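Local coordinates for protein transcriptional repressor, TetR family (Thermus thermophilus, PDB 3ANP) that is a transcriptional repressor that controls fatty acid degradation, probably by binding DNA, and binds acyl-CoA such as lauroyl-CoA, at residues Tyr52-Leu57 with Pro116-Ala121; Glu110-Asp115 with Leu161-Ala166. All blocks are in the same frame, centred on the assembly; numbering follows the deposited sequence.

Contact 1 of 2, residues Tyr52-Leu57 with Pro116-Ala121; sequences YKEAVL and PVRARA. With DCC (dodecyl-coa), chain E.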
ATOM      1  N   TYR A  52      -5.405  17.297  15.384  1.00 15.15           N
ATOM      2  CA  TYR A  52      -4.855  17.632  14.076  1.00 16.55           C
ATOM      3  C   TYR A  52      -6.010  17.517  13.085  1.00 15.05           C
ATOM      4  O   TYR A  52      -6.938  16.745  13.319  1.00 17.37           O
ATOM      5  CB  TYR A  52      -3.665  16.707  13.709  1.00 17.55           C
ATOM      6  CG  TYR A  52      -3.867  15.230  13.984  1.00 18.24           C
ATOM      7  CD1 TYR A  52      -4.312  14.360  12.983  1.00 19.35           C
ATOM      8  CD2 TYR A  52      -3.606  14.701  15.250  1.00 17.42           C
ATOM      9  CE1 TYR A  52      -4.489  12.991  13.235  1.00 17.32           C
ATOM     10  CE2 TYR A  52      -3.789  13.355  15.514  1.00 18.03           C
ATOM     11  CZ  TYR A  52      -4.231  12.501  14.505  1.00 21.44           C
ATOM     12  OH  TYR A  52      -4.426  11.174  14.789  1.00 23.82           O
ATOM     13  N   LYS A  53      -5.970  18.303  12.009  1.00 15.68           N
ATOM     14  CA  LYS A  53      -7.056  18.323  11.014  1.00 16.48           C
ATOM     15  C   LYS A  53      -7.468  16.953  10.462  1.00 17.88           C
ATOM     16  O   LYS A  53      -8.661  16.716  10.209  1.00 14.94           O
ATOM     17  CB  LYS A  53      -6.694  19.250   9.848  1.00 18.01           C
ATOM     18  CG  LYS A  53      -6.765  20.759  10.155  1.00 16.54           C
ATOM     19  CD  LYS A  53      -6.080  21.590   9.060  1.00 16.64           C
ATOM     20  CE  LYS A  53      -6.620  21.252   7.661  1.00 14.23           C
ATOM     21  NZ  LYS A  53      -5.854  21.972   6.582  1.00 13.90           N
ATOM     22  N   GLU A  54      -6.500  16.052  10.278  1.00 16.25           N
ATOM     23  CA  GLU A  54      -6.795  14.724   9.735  1.00 15.61           C
ATOM     24  C   GLU A  54      -7.672  13.883  10.652  1.00 15.66           C
ATOM     25  O   GLU A  54      -8.333  12.936  10.205  1.00 14.35           O
ATOM     26  CB  GLU A  54      -5.499  13.952   9.442  1.00 16.05           C
ATOM     27  CG  GLU A  54      -4.702  14.462   8.258  1.00 18.03           C
ATOM     28  CD  GLU A  54      -3.979  15.766   8.533  1.00 20.18           C
ATOM     29  OE1 GLU A  54      -3.869  16.172   9.711  1.00 20.30           O
ATOM     30  OE2 GLU A  54      -3.509  16.383   7.561  1.00 23.96           O
ATOM     31  N   ALA A  55      -7.663  14.200  11.944  1.00 14.01           N
ATOM     32  CA  ALA A  55      -8.478  13.446  12.878  1.00 12.47           C
ATOM     33  C   ALA A  55      -9.955  13.631  12.492  1.00 13.19           C
ATOM     34  O   ALA A  55     -10.779  12.758  12.747  1.00 18.09           O
ATOM     35  CB  ALA A  55      -8.221  13.918  14.330  1.00 13.81           C
ATOM     36  N   VAL A  56     -10.290  14.764  11.882  1.00 15.54           N
ATOM     37  CA  VAL A  56     -11.676  14.979  11.448  1.00 14.62           C
ATOM     38  C   VAL A  56     -11.976  13.983  10.322  1.00 15.45           C
ATOM     39  O   VAL A  56     -13.007  13.300  10.335  1.00 16.23           O
ATOM     40  CB  VAL A  56     -11.916  16.426  10.910  1.00 16.17           C
ATOM     41  CG1 VAL A  56     -13.323  16.534  10.329  1.00 17.78           C
ATOM     42  CG2 VAL A  56     -11.748  17.459  12.044  1.00 14.43           C
ATOM     43  N   LEU A  57     -11.072  13.891   9.349  1.00 13.42           N
ATOM     44  CA  LEU A  57     -11.273  12.970   8.231  1.00 14.68           C
ATOM     45  C   LEU A  57     -11.352  11.517   8.708  1.00 15.12           C
ATOM     46  O   LEU A  57     -12.112  10.720   8.161  1.00 16.45           O
ATOM     47  CB  LEU A  57     -10.145  13.129   7.204  1.00 15.48           C
ATOM     48  CG  LEU A  57      -9.960  14.527   6.604  1.00 16.25           C
ATOM     49  CD1 LEU A  57      -8.707  14.528   5.720  1.00 19.49           C
ATOM     50  CD2 LEU A  57     -11.205  14.937   5.790  1.00 15.25           C
ATOM     51  N   PRO A 116       4.412   7.021  14.232  1.00 24.80           N
ATOM     52  CA  PRO A 116       3.727   5.744  14.468  1.00 23.10           C
ATOM     53  C   PRO A 116       2.453   5.812  15.309  1.00 21.83           C
ATOM     54  O   PRO A 116       1.557   4.984  15.151  1.00 20.34           O
ATOM     55  CB  PRO A 116       4.805   4.887  15.136  1.00 26.34           C
ATOM     56  CG  PRO A 116       6.088   5.453  14.596  1.00 30.04           C
ATOM     57  CD  PRO A 116       5.816   6.942  14.675  1.00 31.08           C
ATOM     58  N   VAL A 117       2.372   6.770  16.229  1.00 18.27           N
ATOM     59  CA  VAL A 117       1.175   6.893  17.049  1.00 18.27           C
ATOM     60  C   VAL A 117       0.002   7.318  16.149  1.00 18.71           C
ATOM     61  O   VAL A 117      -1.128   6.842  16.302  1.00 21.83           O
ATOM     62  CB  VAL A 117       1.365   7.958  18.156  1.00 20.35           C
ATOM     63  CG1 VAL A 117       0.021   8.261  18.836  1.00 25.52           C
ATOM     64  CG2 VAL A 117       2.386   7.455  19.180  1.00 25.28           C
ATOM     65  N   ARG A 118       0.274   8.226  15.225  1.00 15.44           N
ATOM     66  CA  ARG A 118      -0.775   8.693  14.325  1.00 20.34           C
ATOM     67  C   ARG A 118      -1.114   7.663  13.256  1.00 20.68           C
ATOM     68  O   ARG A 118      -2.282   7.532  12.881  1.00 17.66           O
ATOM     69  CB  ARG A 118      -0.382  10.022  13.683  1.00 22.32           C
ATOM     70  CG  ARG A 118      -0.773  11.187  14.578  1.00 25.13           C
ATOM     71  CD  ARG A 118      -0.373  12.540  14.062  1.00 21.87           C
ATOM     72  NE  ARG A 118      -0.937  12.886  12.762  1.00 17.90           N
ATOM     73  CZ  ARG A 118      -0.977  14.129  12.299  1.00 19.72           C
ATOM     74  NH1 ARG A 118      -0.510  15.127  13.046  1.00 18.62           N
ATOM     75  NH2 ARG A 118      -1.420  14.373  11.080  1.00 18.40           N
ATOM     76  N   ALA A 119      -0.110   6.926  12.773  1.00 19.01           N
ATOM     77  CA  ALA A 119      -0.370   5.895  11.762  1.00 19.03           C
ATOM     78  C   ALA A 119      -1.244   4.829  12.393  1.00 18.08           C
ATOM     79  O   ALA A 119      -2.185   4.337  11.770  1.00 17.94           O
ATOM     80  CB  ALA A 119       0.940   5.256  11.260  1.00 17.70           C
ATOM     81  N   ARG A 120      -0.929   4.472  13.636  1.00 18.29           N
ATOM     82  CA  ARG A 120      -1.696   3.470  14.360  1.00 18.43           C
ATOM     83  C   ARG A 120      -3.124   3.952  14.594  1.00 18.50           C
ATOM     84  O   ARG A 120      -4.074   3.184  14.502  1.00 17.29           O
ATOM     85  CB  ARG A 120      -1.046   3.165  15.711  1.00 23.99           C
ATOM     86  CG  ARG A 120      -1.699   2.000  16.421  1.00 27.73           C
ATOM     87  CD  ARG A 120      -1.076   1.748  17.787  1.00 35.43           C
ATOM     88  NE  ARG A 120      -1.601   0.519  18.377  1.00 44.75           N
ATOM     89  CZ  ARG A 120      -1.255  -0.707  17.993  1.00 43.60           C
ATOM     90  NH1 ARG A 120      -0.375  -0.878  17.018  1.00 47.17           N
ATOM     91  NH2 ARG A 120      -1.798  -1.763  18.577  1.00 48.06           N
ATOM     92  N   ALA A 121      -3.265   5.229  14.924  1.00 18.97           N
ATOM     93  CA  ALA A 121      -4.589   5.808  15.144  1.00 19.89           C
ATOM     94  C   ALA A 121      -5.421   5.706  13.857  1.00 15.82           C
ATOM     95  O   ALA A 121      -6.599   5.364  13.894  1.00 16.76           O
ATOM     96  CB  ALA A 121      -4.452   7.271  15.555  1.00 16.75           C
TER
HETATM   97  C2  DCC E1000      -1.815  -8.709  21.842  1.00 89.70           C
HETATM   98  C4  DCC E1000      -2.330  -9.527  19.742  1.00 87.58           C
HETATM   99  C5  DCC E1000      -3.670  -9.246  19.964  1.00 88.86           C
HETATM  100  C6  DCC E1000      -4.036  -8.679  21.179  1.00 90.02           C
HETATM  101  C8  DCC E1000      -3.462 -10.100  18.003  1.00 86.57           C
HETATM  102  C10 DCC E1000     -12.315   3.063   4.192  1.00 31.01           C
HETATM  103  C11 DCC E1000     -12.998   4.393   3.865  1.00 33.30           C
HETATM  104  C12 DCC E1000     -14.514   4.220   3.763  1.00 40.65           C
HETATM  105  N9  DCC E1000      -2.238 -10.054  18.524  1.00 84.62           N
HETATM  106  N7  DCC E1000      -4.340  -9.610  18.875  1.00 88.49           N
HETATM  107  N3  DCC E1000      -1.433  -9.249  20.698  1.00 88.95           N
HETATM  108  N1  DCC E1000      -3.083  -8.427  22.088  1.00 90.22           N
HETATM  109  N6  DCC E1000      -5.309  -8.392  21.434  1.00 90.40           N
HETATM  110  C1' DCC E1000      -0.995 -10.519  17.868  1.00 79.00           C
HETATM  111  C2' DCC E1000      -1.169 -10.619  16.355  1.00 77.10           C
HETATM  112  O2' DCC E1000      -1.956 -11.769  16.034  1.00 77.59           O
HETATM  113  C3' DCC E1000       0.292 -10.884  15.997  1.00 74.77           C
HETATM  114  O3' DCC E1000       0.618 -12.253  16.246  1.00 77.75           O
HETATM  115  C4' DCC E1000       1.039  -9.988  16.989  1.00 70.26           C
HETATM  116  O4' DCC E1000       0.058  -9.547  17.946  1.00 73.25           O
HETATM  117  C5' DCC E1000       1.619  -8.796  16.227  1.00 59.98           C
HETATM  118  O5' DCC E1000       0.588  -8.110  15.514  1.00 47.41           O
HETATM  119  P1  DCC E1000       0.952  -7.102  14.313  1.00 39.40           P
HETATM  120  O11 DCC E1000       1.967  -7.718  13.430  1.00 37.82           O
HETATM  121  O12 DCC E1000      -0.315  -6.628  13.714  1.00 41.68           O
HETATM  122  O6  DCC E1000       1.656  -5.863  15.063  1.00 36.21           O
HETATM  123  P2  DCC E1000       0.792  -4.642  15.654  1.00 34.11           P
HETATM  124  O21 DCC E1000       1.731  -4.263  16.735  1.00 33.65           O
HETATM  125  O22 DCC E1000      -0.483  -5.367  15.844  1.00 35.84           O
HETATM  126  O7  DCC E1000       0.963  -3.751  14.323  1.00 30.73           O
HETATM  127  CPA DCC E1000      -0.006  -3.767  13.272  1.00 24.21           C
HETATM  128  CPB DCC E1000      -0.349  -2.332  12.863  1.00 24.22           C
HETATM  129  CP8 DCC E1000       0.945  -1.527  12.711  1.00 21.19           C
HETATM  130  CP7 DCC E1000      -1.239  -1.698  13.935  1.00 25.19           C
HETATM  131  CP9 DCC E1000      -1.099  -2.354  11.530  1.00 24.55           C
HETATM  132  OP3 DCC E1000       1.733  -2.044  11.636  1.00 19.49           O
HETATM  133  CP6 DCC E1000       0.622  -0.052  12.461  1.00 21.28           C
HETATM  134  OP2 DCC E1000       0.425   0.714  13.402  1.00 21.24           O
HETATM  135  NP2 DCC E1000       0.565   0.316  11.183  1.00 20.16           N
HETATM  136  CP5 DCC E1000       0.267   1.703  10.793  1.00 20.48           C
HETATM  137  CP4 DCC E1000      -0.408   1.724   9.419  1.00 20.11           C
HETATM  138  CP3 DCC E1000       0.504   1.118   8.349  1.00 21.38           C
HETATM  139  OP1 DCC E1000       1.038   0.024   8.523  1.00 23.64           O
HETATM  140  NP1 DCC E1000       0.656   1.850   7.247  1.00 25.10           N
HETATM  141  CP2 DCC E1000       1.510   1.401   6.139  1.00 21.81           C
HETATM  142  CP1 DCC E1000       0.830   0.256   5.382  1.00 20.26           C
HETATM  143  S   DCC E1000      -0.647   0.790   4.441  1.00 22.38           S
HETATM  144  P3  DCC E1000       1.539 -13.043  15.188  1.00 79.22           P
HETATM  145  O31 DCC E1000       0.743 -13.880  14.263  1.00 79.35           O
HETATM  146  O32 DCC E1000       2.402 -11.925  14.413  1.00 79.46           O
HETATM  147  O33 DCC E1000       2.574 -13.902  16.070  1.00 80.95           O
HETATM  148  CA1 DCC E1000      -1.951   0.480   5.568  1.00 17.30           C
HETATM  149  CA2 DCC E1000      -3.388   0.432   5.043  1.00 18.51           C
HETATM  150  OA1 DCC E1000      -1.718   0.310   6.765  1.00 19.89           O
HETATM  151  CA3 DCC E1000      -4.315  -0.257   6.045  1.00 16.33           C
HETATM  152  CA4 DCC E1000      -5.742  -0.400   5.507  1.00 19.60           C
HETATM  153  CA5 DCC E1000      -6.400   0.951   5.221  1.00 18.32           C
HETATM  154  CA6 DCC E1000      -7.886   0.753   4.913  1.00 19.51           C
HETATM  155  CA7 DCC E1000      -8.595   2.095   4.711  1.00 18.92           C
HETATM  156  CA8 DCC E1000     -10.101   1.897   4.533  1.00 22.30           C
HETATM  157  CA9 DCC E1000     -10.795   3.234   4.259  1.00 24.20           C
HETATM  158  O   HOH W   1      -3.966   9.626  12.820  1.00 17.21           O
HETATM  159  O   HOH W   2      -1.233  17.431  10.546  1.00 31.80           O
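The guanidinium of Arg118 lies flat over one face of the Tyr52 ring, the two planes 7° apart. Arg118 CZ sits 3.6 Å from the Tyr52 ring centroid, a cation-pi geometry, and Arg118 CD adds a CH-pi contact on the same face. Ala55 CB lies on the opposite face of the ring, toward its rim. Glu54 CB meets the ring edge in plane, and water 2 lies at the edge of the guanidinium. Arg118 bends at chi3 (60°), which lays CD and the guanidinium along the ring. Glu54 OE1 forms a salt bridge to Arg118 NH2 at 3.3 Å. The carboxylate and guanidinium planes are turned 35° apart, and water 2 also links the two atoms. The Tyr52 hydroxyl donates to water 1 at 2.5 Å from OH. That water donates in turn to Arg118 O, 2.7 Å away. This polar, partly solvated junction joins the start of helix 54-77, just after the predicted helix-turn-helix, to helix 116-125, whose Ala119 and Arg120 touch the acyl-CoA. Arg118 NE is taken by Glu110 of helix 101-110. A ring face and two carboxylates thus fix how the guanidinium is turned and probably favour its positive charge.

Contact 2 of 2, residues Glu110-Asp115 with Leu161-Ala166; sequences ELLNPD and LYFLSA. With DCC (dodecyl-coa), chain E.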
ATOM      1  N   GLU A 110      -2.599   9.793   5.935  1.00 16.14           N
ATOM      2  CA  GLU A 110      -2.466   9.680   7.385  1.00 17.37           C
ATOM      3  C   GLU A 110      -2.083   8.252   7.791  1.00 17.41           C
ATOM      4  O   GLU A 110      -1.439   8.048   8.807  1.00 15.74           O
ATOM      5  CB  GLU A 110      -3.769  10.129   8.052  1.00 22.05           C
ATOM      6  CG  GLU A 110      -3.730  10.281   9.552  1.00 24.47           C
ATOM      7  CD  GLU A 110      -2.732  11.323  10.069  1.00 22.39           C
ATOM      8  OE1 GLU A 110      -2.239  12.169   9.298  1.00 25.46           O
ATOM      9  OE2 GLU A 110      -2.466  11.292  11.281  1.00 23.14           O
ATOM     10  N   LEU A 111      -2.460   7.260   6.987  1.00 16.32           N
ATOM     11  CA  LEU A 111      -2.091   5.880   7.279  1.00 17.98           C
ATOM     12  C   LEU A 111      -0.589   5.690   7.029  1.00 19.32           C
ATOM     13  O   LEU A 111      -0.020   4.667   7.388  1.00 23.14           O
ATOM     14  CB  LEU A 111      -2.896   4.912   6.396  1.00 19.24           C
ATOM     15  CG  LEU A 111      -4.349   4.789   6.846  1.00 20.15           C
ATOM     16  CD1 LEU A 111      -5.261   4.443   5.686  1.00 20.35           C
ATOM     17  CD2 LEU A 111      -4.417   3.731   7.951  1.00 17.25           C
ATOM     18  N   LEU A 112       0.045   6.686   6.419  1.00 19.73           N
ATOM     19  CA  LEU A 112       1.473   6.622   6.127  1.00 22.92           C
ATOM     20  C   LEU A 112       2.237   7.670   6.941  1.00 21.37           C
ATOM     21  O   LEU A 112       3.405   7.956   6.662  1.00 18.41           O
ATOM     22  CB  LEU A 112       1.731   6.867   4.633  1.00 23.83           C
ATOM     23  CG  LEU A 112       1.018   5.963   3.619  1.00 26.09           C
ATOM     24  CD1 LEU A 112       1.285   6.456   2.211  1.00 28.21           C
ATOM     25  CD2 LEU A 112       1.485   4.525   3.780  1.00 24.46           C
ATOM     26  N   ASN A 113       1.580   8.247   7.939  1.00 18.34           N
ATOM     27  CA  ASN A 113       2.234   9.261   8.760  1.00 21.29           C
ATOM     28  C   ASN A 113       3.527   8.704   9.384  1.00 21.77           C
ATOM     29  O   ASN A 113       3.523   7.626   9.974  1.00 20.41           O
ATOM     30  CB  ASN A 113       1.285   9.726   9.869  1.00 18.89           C
ATOM     31  CG  ASN A 113       1.698  11.057  10.457  1.00 24.33           C
ATOM     32  OD1 ASN A 113       2.765  11.173  11.065  1.00 18.30           O
ATOM     33  ND2 ASN A 113       0.859  12.076  10.267  1.00 18.75           N
ATOM     34  N   PRO A 114       4.651   9.425   9.243  1.00 27.47           N
ATOM     35  CA  PRO A 114       5.913   8.943   9.823  1.00 27.87           C
ATOM     36  C   PRO A 114       5.762   8.695  11.319  1.00 29.41           C
ATOM     37  O   PRO A 114       6.379   7.788  11.873  1.00 30.83           O
ATOM     38  CB  PRO A 114       6.886  10.070   9.518  1.00 26.42           C
ATOM     39  CG  PRO A 114       6.387  10.579   8.212  1.00 32.39           C
ATOM     40  CD  PRO A 114       4.884  10.614   8.408  1.00 25.87           C
ATOM     41  N   ASP A 115       4.939   9.505  11.974  1.00 26.61           N
ATOM     42  CA  ASP A 115       4.706   9.327  13.402  1.00 26.30           C
ATOM     43  C   ASP A 115       3.857   8.059  13.578  1.00 25.44           C
ATOM     44  O   ASP A 115       2.718   8.004  13.133  1.00 22.66           O
ATOM     45  CB  ASP A 115       3.976  10.550  13.963  1.00 27.98           C
ATOM     46  CG  ASP A 115       3.637  10.413  15.435  1.00 33.01           C
ATOM     47  OD1 ASP A 115       3.905   9.348  16.032  1.00 30.88           O
ATOM     48  OD2 ASP A 115       3.090  11.384  15.998  1.00 36.15           O
ATOM     49  N   LEU A 161      -4.208  -3.871  -0.118  1.00 15.21           N
ATOM     50  CA  LEU A 161      -4.243  -3.709  -1.573  1.00 17.11           C
ATOM     51  C   LEU A 161      -5.263  -2.652  -1.962  1.00 15.73           C
ATOM     52  O   LEU A 161      -5.004  -1.859  -2.860  1.00 13.61           O
ATOM     53  CB  LEU A 161      -4.615  -5.013  -2.284  1.00 20.29           C
ATOM     54  CG  LEU A 161      -3.475  -5.996  -2.532  1.00 25.24           C
ATOM     55  CD1 LEU A 161      -3.984  -7.145  -3.392  1.00 30.45           C
ATOM     56  CD2 LEU A 161      -2.339  -5.282  -3.243  1.00 25.75           C
ATOM     57  N   TYR A 162      -6.429  -2.665  -1.312  1.00 14.35           N
ATOM     58  CA  TYR A 162      -7.455  -1.655  -1.608  1.00 15.40           C
ATOM     59  C   TYR A 162      -6.832  -0.286  -1.345  1.00 16.13           C
ATOM     60  O   TYR A 162      -6.953   0.647  -2.153  1.00 16.08           O
ATOM     61  CB  TYR A 162      -8.696  -1.801  -0.692  1.00 12.80           C
ATOM     62  CG  TYR A 162      -9.447  -0.480  -0.566  1.00 17.03           C
ATOM     63  CD1 TYR A 162     -10.183   0.038  -1.639  1.00 16.20           C
ATOM     64  CD2 TYR A 162      -9.320   0.305   0.579  1.00 18.14           C
ATOM     65  CE1 TYR A 162     -10.765   1.323  -1.568  1.00 15.45           C
ATOM     66  CE2 TYR A 162      -9.895   1.585   0.657  1.00 19.28           C
ATOM     67  CZ  TYR A 162     -10.610   2.088  -0.420  1.00 17.73           C
ATOM     68  OH  TYR A 162     -11.127   3.367  -0.353  1.00 16.32           O
ATOM     69  N   PHE A 163      -6.170  -0.170  -0.197  1.00 14.98           N
ATOM     70  CA  PHE A 163      -5.532   1.087   0.180  1.00 15.90           C
ATOM     71  C   PHE A 163      -4.542   1.613  -0.858  1.00 16.02           C
ATOM     72  O   PHE A 163      -4.643   2.769  -1.277  1.00 15.16           O
ATOM     73  CB  PHE A 163      -4.815   0.943   1.529  1.00 13.91           C
ATOM     74  CG  PHE A 163      -3.927   2.110   1.860  1.00 15.10           C
ATOM     75  CD1 PHE A 163      -4.461   3.320   2.280  1.00 14.37           C
ATOM     76  CD2 PHE A 163      -2.555   2.017   1.688  1.00 19.33           C
ATOM     77  CE1 PHE A 163      -3.630   4.422   2.516  1.00 16.72           C
ATOM     78  CE2 PHE A 163      -1.732   3.110   1.922  1.00 16.86           C
ATOM     79  CZ  PHE A 163      -2.270   4.307   2.333  1.00 16.10           C
ATOM     80  N   LEU A 164      -3.583   0.786  -1.273  1.00 14.86           N
ATOM     81  CA  LEU A 164      -2.586   1.248  -2.239  1.00 15.40           C
ATOM     82  C   LEU A 164      -3.224   1.570  -3.586  1.00 15.75           C
ATOM     83  O   LEU A 164      -2.856   2.559  -4.226  1.00 14.47           O
ATOM     84  CB  LEU A 164      -1.476   0.216  -2.429  1.00 16.49           C
ATOM     85  CG  LEU A 164      -0.258   0.662  -3.258  1.00 16.87           C
ATOM     86  CD1 LEU A 164       0.416   1.885  -2.626  1.00 18.27           C
ATOM     87  CD2 LEU A 164       0.734  -0.489  -3.321  1.00 19.60           C
ATOM     88  N   SER A 165      -4.179   0.748  -4.021  1.00 13.80           N
ATOM     89  CA  SER A 165      -4.853   1.011  -5.299  1.00 17.16           C
ATOM     90  C   SER A 165      -5.651   2.315  -5.270  1.00 16.49           C
ATOM     91  O   SER A 165      -5.622   3.094  -6.226  1.00 15.64           O
ATOM     92  CB  SER A 165      -5.796  -0.142  -5.667  1.00 16.46           C
ATOM     93  OG  SER A 165      -5.072  -1.308  -6.035  1.00 20.64           O
ATOM     94  N   ALA A 166      -6.373   2.538  -4.175  1.00 15.71           N
ATOM     95  CA  ALA A 166      -7.209   3.726  -4.021  1.00 14.34           C
ATOM     96  C   ALA A 166      -6.372   4.994  -3.921  1.00 15.08           C
ATOM     97  O   ALA A 166      -6.697   6.030  -4.513  1.00 15.82           O
ATOM     98  CB  ALA A 166      -8.093   3.583  -2.779  1.00 19.54           C
TER
HETATM   99  C2  DCC E1000      -1.815  -8.709  21.842  1.00 89.70           C
HETATM  100  C4  DCC E1000      -2.330  -9.527  19.742  1.00 87.58           C
HETATM  101  C5  DCC E1000      -3.670  -9.246  19.964  1.00 88.86           C
HETATM  102  C6  DCC E1000      -4.036  -8.679  21.179  1.00 90.02           C
HETATM  103  C8  DCC E1000      -3.462 -10.100  18.003  1.00 86.57           C
HETATM  104  C10 DCC E1000     -12.315   3.063   4.192  1.00 31.01           C
HETATM  105  C11 DCC E1000     -12.998   4.393   3.865  1.00 33.30           C
HETATM  106  C12 DCC E1000     -14.514   4.220   3.763  1.00 40.65           C
HETATM  107  N9  DCC E1000      -2.238 -10.054  18.524  1.00 84.62           N
HETATM  108  N7  DCC E1000      -4.340  -9.610  18.875  1.00 88.49           N
HETATM  109  N3  DCC E1000      -1.433  -9.249  20.698  1.00 88.95           N
HETATM  110  N1  DCC E1000      -3.083  -8.427  22.088  1.00 90.22           N
HETATM  111  N6  DCC E1000      -5.309  -8.392  21.434  1.00 90.40           N
HETATM  112  C1' DCC E1000      -0.995 -10.519  17.868  1.00 79.00           C
HETATM  113  C2' DCC E1000      -1.169 -10.619  16.355  1.00 77.10           C
HETATM  114  O2' DCC E1000      -1.956 -11.769  16.034  1.00 77.59           O
HETATM  115  C3' DCC E1000       0.292 -10.884  15.997  1.00 74.77           C
HETATM  116  O3' DCC E1000       0.618 -12.253  16.246  1.00 77.75           O
HETATM  117  C4' DCC E1000       1.039  -9.988  16.989  1.00 70.26           C
HETATM  118  O4' DCC E1000       0.058  -9.547  17.946  1.00 73.25           O
HETATM  119  C5' DCC E1000       1.619  -8.796  16.227  1.00 59.98           C
HETATM  120  O5' DCC E1000       0.588  -8.110  15.514  1.00 47.41           O
HETATM  121  P1  DCC E1000       0.952  -7.102  14.313  1.00 39.40           P
HETATM  122  O11 DCC E1000       1.967  -7.718  13.430  1.00 37.82           O
HETATM  123  O12 DCC E1000      -0.315  -6.628  13.714  1.00 41.68           O
HETATM  124  O6  DCC E1000       1.656  -5.863  15.063  1.00 36.21           O
HETATM  125  P2  DCC E1000       0.792  -4.642  15.654  1.00 34.11           P
HETATM  126  O21 DCC E1000       1.731  -4.263  16.735  1.00 33.65           O
HETATM  127  O22 DCC E1000      -0.483  -5.367  15.844  1.00 35.84           O
HETATM  128  O7  DCC E1000       0.963  -3.751  14.323  1.00 30.73           O
HETATM  129  CPA DCC E1000      -0.006  -3.767  13.272  1.00 24.21           C
HETATM  130  CPB DCC E1000      -0.349  -2.332  12.863  1.00 24.22           C
HETATM  131  CP8 DCC E1000       0.945  -1.527  12.711  1.00 21.19           C
HETATM  132  CP7 DCC E1000      -1.239  -1.698  13.935  1.00 25.19           C
HETATM  133  CP9 DCC E1000      -1.099  -2.354  11.530  1.00 24.55           C
HETATM  134  OP3 DCC E1000       1.733  -2.044  11.636  1.00 19.49           O
HETATM  135  CP6 DCC E1000       0.622  -0.052  12.461  1.00 21.28           C
HETATM  136  OP2 DCC E1000       0.425   0.714  13.402  1.00 21.24           O
HETATM  137  NP2 DCC E1000       0.565   0.316  11.183  1.00 20.16           N
HETATM  138  CP5 DCC E1000       0.267   1.703  10.793  1.00 20.48           C
HETATM  139  CP4 DCC E1000      -0.408   1.724   9.419  1.00 20.11           C
HETATM  140  CP3 DCC E1000       0.504   1.118   8.349  1.00 21.38           C
HETATM  141  OP1 DCC E1000       1.038   0.024   8.523  1.00 23.64           O
HETATM  142  NP1 DCC E1000       0.656   1.850   7.247  1.00 25.10           N
HETATM  143  CP2 DCC E1000       1.510   1.401   6.139  1.00 21.81           C
HETATM  144  CP1 DCC E1000       0.830   0.256   5.382  1.00 20.26           C
HETATM  145  S   DCC E1000      -0.647   0.790   4.441  1.00 22.38           S
HETATM  146  P3  DCC E1000       1.539 -13.043  15.188  1.00 79.22           P
HETATM  147  O31 DCC E1000       0.743 -13.880  14.263  1.00 79.35           O
HETATM  148  O32 DCC E1000       2.402 -11.925  14.413  1.00 79.46           O
HETATM  149  O33 DCC E1000       2.574 -13.902  16.070  1.00 80.95           O
HETATM  150  CA1 DCC E1000      -1.951   0.480   5.568  1.00 17.30           C
HETATM  151  CA2 DCC E1000      -3.388   0.432   5.043  1.00 18.51           C
HETATM  152  OA1 DCC E1000      -1.718   0.310   6.765  1.00 19.89           O
HETATM  153  CA3 DCC E1000      -4.315  -0.257   6.045  1.00 16.33           C
HETATM  154  CA4 DCC E1000      -5.742  -0.400   5.507  1.00 19.60           C
HETATM  155  CA5 DCC E1000      -6.400   0.951   5.221  1.00 18.32           C
HETATM  156  CA6 DCC E1000      -7.886   0.753   4.913  1.00 19.51           C
HETATM  157  CA7 DCC E1000      -8.595   2.095   4.711  1.00 18.92           C
HETATM  158  CA8 DCC E1000     -10.101   1.897   4.533  1.00 22.30           C
HETATM  159  CA9 DCC E1000     -10.795   3.234   4.259  1.00 24.20           C
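Phe163 reaches Leu111 and Leu112 with its ring while the bound dodecyl-CoA lies against the same ring, so ligand and protein share one aromatic group. Carbon CA2 of the ligand lies over one ring face, 3.6 Å from Phe163 CG. The sulfur approaches Phe163 CD2 just as closely. Leu112 comes at the ring edge, near its plane, with CG 3.9 Å from Phe163 CZ. Leu111 CD1 approaches obliquely, 3.6 Å from Phe163 CE1. The CG of Phe163 stands anti to its own backbone N (chi1 169°), and this carries the ring from helix 151-172 across to the two leucines. With only an alanine here, the two leucines would probably lose their aromatic partner, and the start of the acyl chain the ring face it lies against. The turn also grips the ligand through its backbone. Ligand NP1 donates to Leu111 O at 2.9 Å, with an N-H...O angle of 155°. Farther along the chain, Tyr162 CE2 touches CA8 of the ligand.

A type I turn from Glu110 to Asn113 sets the leucines side by side. Asn113 fixes what follows. Its ND2 donates to Glu110 OE1 from above the carboxylate plane. Its OD1 accepts from Asp115 N at 2.9 Å on a lone pair, which makes an Asx turn. Asp115 then takes the N-cap position of helix 116-125, where OD1 accepts from Val117 N. Leu112 also packs on Leu112 of the second subunit, so the turn reaches the dimer interface. Together, the leucines from the turn and the aromatic rings from helix 151-172 form part of the acyl-CoA pocket in the all-helical ligand-binding domain of a TetR-family repressor.

Contact 1 is a surface contact and contact 2 a buried one, their centres about 12 Å apart. Contact 1 relies on charge, an aromatic face and water. Contact 2 relies on apolar side chains and the ligand. They meet at Glu110 of contact 2, the second carboxylate of Arg118, whose side chain also packs on Tyr52 and Glu54. The loop 110-115 leads directly into helix 116-125, so the two contacts are joined along the chain too. Both touch the dodecyl-CoA and the second subunit. Contact 1 lies between the predicted DNA-binding part and the ligand-binding part, consistent with the ligand-controlled DNA binding of TetR-family repressors.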